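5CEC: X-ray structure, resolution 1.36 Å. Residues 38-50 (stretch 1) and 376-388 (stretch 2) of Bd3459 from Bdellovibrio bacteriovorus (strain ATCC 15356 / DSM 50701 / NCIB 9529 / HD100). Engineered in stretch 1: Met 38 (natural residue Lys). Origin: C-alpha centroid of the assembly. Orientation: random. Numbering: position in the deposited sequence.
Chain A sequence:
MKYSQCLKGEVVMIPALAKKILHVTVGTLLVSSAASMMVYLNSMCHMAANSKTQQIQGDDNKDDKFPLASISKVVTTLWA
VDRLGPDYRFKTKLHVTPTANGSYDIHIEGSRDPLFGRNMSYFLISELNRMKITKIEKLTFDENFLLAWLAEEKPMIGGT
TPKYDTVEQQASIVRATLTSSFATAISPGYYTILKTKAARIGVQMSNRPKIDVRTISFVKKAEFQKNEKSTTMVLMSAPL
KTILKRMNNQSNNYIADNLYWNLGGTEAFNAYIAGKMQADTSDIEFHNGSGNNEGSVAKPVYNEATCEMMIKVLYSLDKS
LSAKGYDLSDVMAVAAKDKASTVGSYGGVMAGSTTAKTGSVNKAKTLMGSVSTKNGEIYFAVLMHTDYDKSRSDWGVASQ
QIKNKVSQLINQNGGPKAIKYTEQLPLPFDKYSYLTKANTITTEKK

Stretch 1 (38-50) MVYLNSMCHMAAN
Stretch 2 376-388: GEIYFAVLMHTDY

Leu 41 and Met 384 point away from the opposing stretch at CB, but their ends come back: Leu 41 CD1 (chi1 t, chi2 p) lies 3.6 Å from Met 384 SD and 3.9 Å from Val 382 CG1; the thioether of Met 384, curled m, m, m, also sets its CE 3.6 Å from Val 39 CG1. Extended Met 44 (t, t, t) shares a face with Val 382 and lays SD 3.9 Å from Val 382 CG2. On the face of Ser 43, Cys 45 and Met 47, small Ala 381 sits opposite Cys 45 (p), and Met 47 CE reaches Tyr 379 CD2 (4.1 Å).

Strands 40-41 and 43-48 run antiparallel to 376-385, with 157° between the directions of 43-48 and 376-385; the stretches bury 1084 Å² in total. Extended backbones carry paired hydrogen bonds, Cys 45 N to Ala 381 O and Ala 381 N to Cys 45 O (both 3.0 Å), Met 47 N to Tyr 379 O (3.0 Å) and Tyr 379 N to Met 47 O (2.9 Å). Ala 49 N closes one end on Glu 377 O (2.9 Å). At Asn 42 (phi/psi -85/-59°) a bulge shifts the register by one, so Leu 383 O accepts from both Asn 42 N (2.8 Å) and Ser 43 N (3.1 Å).

Beyond it, the rings of Tyr 40 (p) and His 385 (t) form an offset stack, centroids 4.4 Å apart. Asp 387 OD2 accepts from His 385 NE2 and from the backbone N of engineered Met 38, both at 2.8 Å.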

# COMPACT_ATOMS: atom_id res chain seq x y z
N MET A 38 -3.99 -19.06 13.00
CA MET A 38 -3.33 -18.81 14.31
C MET A 38 -2.23 -17.85 14.06
O MET A 38 -1.55 -17.95 13.04
CB MET A 38 -2.73 -20.08 14.90
CG MET A 38 -2.03 -19.83 16.24
SD MET A 38 -1.42 -21.28 17.07
CE MET A 38 -2.87 -21.82 18.00
N VAL A 39 -2.04 -16.93 14.98
CA VAL A 39 -1.01 -15.93 14.82
C VAL A 39 0.15 -16.22 15.76
O VAL A 39 -0.08 -16.42 16.95
CB VAL A 39 -1.59 -14.54 15.07
CG1 VAL A 39 -0.52 -13.46 15.06
CG2 VAL A 39 -2.70 -14.28 14.05
N TYR A 40 1.36 -16.26 15.20
CA TYR A 40 2.58 -16.25 16.02
C TYR A 40 3.71 -15.70 15.21
O TYR A 40 3.62 -15.60 14.00
CB TYR A 40 2.96 -17.62 16.60
CG TYR A 40 2.90 -18.74 15.62
CD1 TYR A 40 3.95 -18.97 14.68
CD2 TYR A 40 1.82 -19.58 15.62
CE1 TYR A 40 3.85 -20.05 13.78
CE2 TYR A 40 1.73 -20.62 14.74
CZ TYR A 40 2.72 -20.85 13.82
OH TYR A 40 2.57 -21.89 12.94
N LEU A 41 4.77 -15.32 15.90
CA LEU A 41 5.96 -14.77 15.28
C LEU A 41 6.74 -15.85 14.54
O LEU A 41 6.99 -16.91 15.06
CB LEU A 41 6.84 -14.13 16.34
CG LEU A 41 8.09 -13.42 15.83
CD1 LEU A 41 7.79 -12.21 14.93
CD2 LEU A 41 8.93 -13.00 17.02
N ASN A 42 7.13 -15.55 13.30
CA ASN A 42 8.15 -16.35 12.60
C ASN A 42 9.52 -15.83 13.01
O ASN A 42 10.32 -16.57 13.55
CB ASN A 42 7.96 -16.27 11.08
CG ASN A 42 6.85 -17.15 10.58
OD1 ASN A 42 6.53 -18.16 11.20
ND2 ASN A 42 6.22 -16.75 9.45
N SER A 43 9.79 -14.55 12.75
CA SER A 43 11.04 -13.93 13.19
C SER A 43 10.95 -12.42 13.23
O SER A 43 10.28 -11.83 12.41
CB SER A 43 12.20 -14.34 12.27
OG SER A 43 13.45 -13.89 12.74
N MET A 44 11.69 -11.83 14.17
CA MET A 44 11.94 -10.39 14.21
C MET A 44 13.40 -10.14 14.39
O MET A 44 14.08 -10.80 15.19
CB MET A 44 11.15 -9.70 15.34
CG MET A 44 11.39 -8.21 15.43
SD MET A 44 10.28 -7.42 16.61
CE MET A 44 10.74 -5.70 16.39
N CYS A 45 13.88 -9.14 13.68
CA CYS A 45 15.28 -8.77 13.79
C CYS A 45 15.41 -7.24 13.65
O CYS A 45 14.49 -6.56 13.19
CB CYS A 45 16.18 -9.58 12.76
SG CYS A 45 15.61 -9.39 11.06
N HIS A 46 16.54 -6.70 14.07
CA HIS A 46 16.80 -5.28 13.99
C HIS A 46 18.31 -4.99 13.97
O HIS A 46 19.10 -5.83 14.37
CB HIS A 46 16.13 -4.54 15.15
CG HIS A 46 16.73 -4.79 16.49
ND1 HIS A 46 16.38 -5.85 17.28
CD2 HIS A 46 17.69 -4.11 17.16
CE1 HIS A 46 17.05 -5.80 18.41
NE2 HIS A 46 17.87 -4.76 18.36
N MET A 47 18.70 -3.78 13.55
CA MET A 47 20.10 -3.40 13.60
C MET A 47 20.15 -1.88 13.59
O MET A 47 19.50 -1.26 12.74
CB MET A 47 20.88 -3.94 12.39
CG MET A 47 22.38 -3.68 12.48
SD MET A 47 23.24 -4.25 11.03
CE MET A 47 22.82 -2.82 10.00
N ALA A 48 20.96 -1.27 14.47
CA ALA A 48 21.15 0.19 14.40
C ALA A 48 21.83 0.52 13.07
O ALA A 48 22.77 -0.17 12.65
CB ALA A 48 21.99 0.68 15.57
N ALA A 49 21.40 1.60 12.42
CA ALA A 49 21.95 1.98 11.10
C ALA A 49 23.43 2.29 11.12
O ALA A 49 24.17 2.04 10.15
CB ALA A 49 21.17 3.17 10.55
N ASN A 50 23.86 2.85 12.24
CA ASN A 50 25.25 3.22 12.45
C ASN A 50 26.12 2.11 13.08
O ASN A 50 27.24 2.37 13.51
CB ASN A 50 25.30 4.49 13.32
CG ASN A 50 24.78 4.26 14.74
OD1 ASN A 50 24.69 3.12 15.22
ND2 ASN A 50 24.40 5.34 15.40
N GLY A 376 18.77 7.08 17.65
CA GLY A 376 19.10 7.05 16.23
C GLY A 376 18.21 6.11 15.42
O GLY A 376 17.18 5.60 15.90
N GLU A 377 18.62 5.92 14.17
CA GLU A 377 17.85 5.22 13.18
C GLU A 377 18.12 3.74 13.35
O GLU A 377 19.27 3.31 13.40
CB GLU A 377 18.29 5.65 11.79
CG GLU A 377 17.61 4.93 10.64
CD GLU A 377 18.19 5.22 9.26
OE1 GLU A 377 19.26 5.84 9.12
OE2 GLU A 377 17.58 4.79 8.28
N ILE A 378 17.06 2.95 13.44
CA ILE A 378 17.17 1.50 13.62
C ILE A 378 16.38 0.80 12.53
O ILE A 378 15.18 1.07 12.34
CB ILE A 378 16.68 1.05 14.99
CG1 ILE A 378 17.34 1.83 16.12
CG2 ILE A 378 16.89 -0.46 15.18
CD1 ILE A 378 16.73 1.56 17.45
N TYR A 379 17.01 -0.13 11.81
CA TYR A 379 16.29 -0.98 10.84
C TYR A 379 15.60 -2.13 11.55
O TYR A 379 16.11 -2.67 12.54
CB TYR A 379 17.26 -1.59 9.81
CG TYR A 379 18.11 -0.58 9.09
CD1 TYR A 379 17.52 0.47 8.38
CD2 TYR A 379 19.51 -0.65 9.09
CE1 TYR A 379 18.28 1.40 7.72
CE2 TYR A 379 20.27 0.28 8.42
CZ TYR A 379 19.66 1.32 7.75
OH TYR A 379 20.43 2.26 7.11
N PHE A 380 14.43 -2.52 11.07
CA PHE A 380 13.73 -3.65 11.64
C PHE A 380 12.98 -4.43 10.58
O PHE A 380 12.67 -3.90 9.51
CB PHE A 380 12.72 -3.17 12.72
CG PHE A 380 11.50 -2.50 12.14
CD1 PHE A 380 10.41 -3.26 11.78
CD2 PHE A 380 11.47 -1.13 11.89
CE1 PHE A 380 9.30 -2.66 11.20
CE2 PHE A 380 10.39 -0.55 11.30
CZ PHE A 380 9.31 -1.31 10.96
N ALA A 381 12.69 -5.68 10.91
CA ALA A 381 11.76 -6.49 10.13
C ALA A 381 11.03 -7.44 11.05
O ALA A 381 11.64 -8.03 11.96
CB ALA A 381 12.43 -7.23 9.00
N VAL A 382 9.72 -7.54 10.84
CA VAL A 382 8.87 -8.45 11.63
C VAL A 382 8.10 -9.34 10.67
O VAL A 382 7.37 -8.84 9.81
CB VAL A 382 7.85 -7.69 12.52
CG1 VAL A 382 7.15 -8.65 13.47
CG2 VAL A 382 8.50 -6.55 13.28
N LEU A 383 8.29 -10.66 10.83
CA LEU A 383 7.68 -11.65 9.96
C LEU A 383 6.76 -12.48 10.83
O LEU A 383 7.23 -13.24 11.67
CB LEU A 383 8.73 -12.52 9.27
CG LEU A 383 9.83 -11.76 8.53
CD1 LEU A 383 10.84 -12.75 7.96
CD2 LEU A 383 9.30 -10.88 7.45
N MET A 384 5.44 -12.30 10.69
CA MET A 384 4.44 -13.08 11.45
C MET A 384 3.88 -14.16 10.57
O MET A 384 3.75 -14.00 9.36
CB MET A 384 3.28 -12.24 11.93
CG MET A 384 3.63 -11.04 12.78
SD MET A 384 4.30 -11.46 14.40
CE MET A 384 2.92 -12.28 15.16
N HIS A 385 3.51 -15.24 11.24
CA HIS A 385 2.70 -16.29 10.69
C HIS A 385 1.21 -16.03 10.95
O HIS A 385 0.83 -15.62 12.04
CB HIS A 385 3.09 -17.62 11.34
CG HIS A 385 2.13 -18.68 11.01
ND1 HIS A 385 2.16 -19.33 9.80
CD2 HIS A 385 1.00 -19.08 11.64
CE1 HIS A 385 1.09 -20.12 9.72
NE2 HIS A 385 0.38 -19.97 10.82
N THR A 386 0.39 -16.25 9.92
CA THR A 386 -1.07 -16.23 10.01
C THR A 386 -1.64 -17.44 9.32
O THR A 386 -0.93 -18.11 8.55
CB THR A 386 -1.67 -14.96 9.36
OG1 THR A 386 -1.23 -14.81 8.01
CG2 THR A 386 -1.22 -13.69 10.09
N ASP A 387 -2.93 -17.70 9.54
CA ASP A 387 -3.67 -18.71 8.75
C ASP A 387 -4.98 -18.05 8.29
O ASP A 387 -6.09 -18.37 8.74
CB ASP A 387 -3.93 -20.00 9.52
CG ASP A 387 -2.65 -20.68 10.02
OD1 ASP A 387 -1.98 -21.39 9.24
OD2 ASP A 387 -2.32 -20.53 11.23
N TYR A 388 -4.82 -17.08 7.39
CA TYR A 388 -5.93 -16.26 6.94
C TYR A 388 -7.04 -17.10 6.28
O TYR A 388 -8.23 -16.79 6.45
CB TYR A 388 -5.34 -15.15 6.08
CG TYR A 388 -6.24 -14.40 5.18
CD1 TYR A 388 -6.59 -14.90 3.92
CD2 TYR A 388 -6.66 -13.13 5.53
CE1 TYR A 388 -7.36 -14.16 3.04
CE2 TYR A 388 -7.42 -12.38 4.65
CZ TYR A 388 -7.77 -12.89 3.42
OH TYR A 388 -8.57 -12.13 2.58
O HOH W 1 6.30 -14.39 7.66
O HOH W 2 4.12 -18.27 8.02
O HOH W 3 21.83 4.27 14.00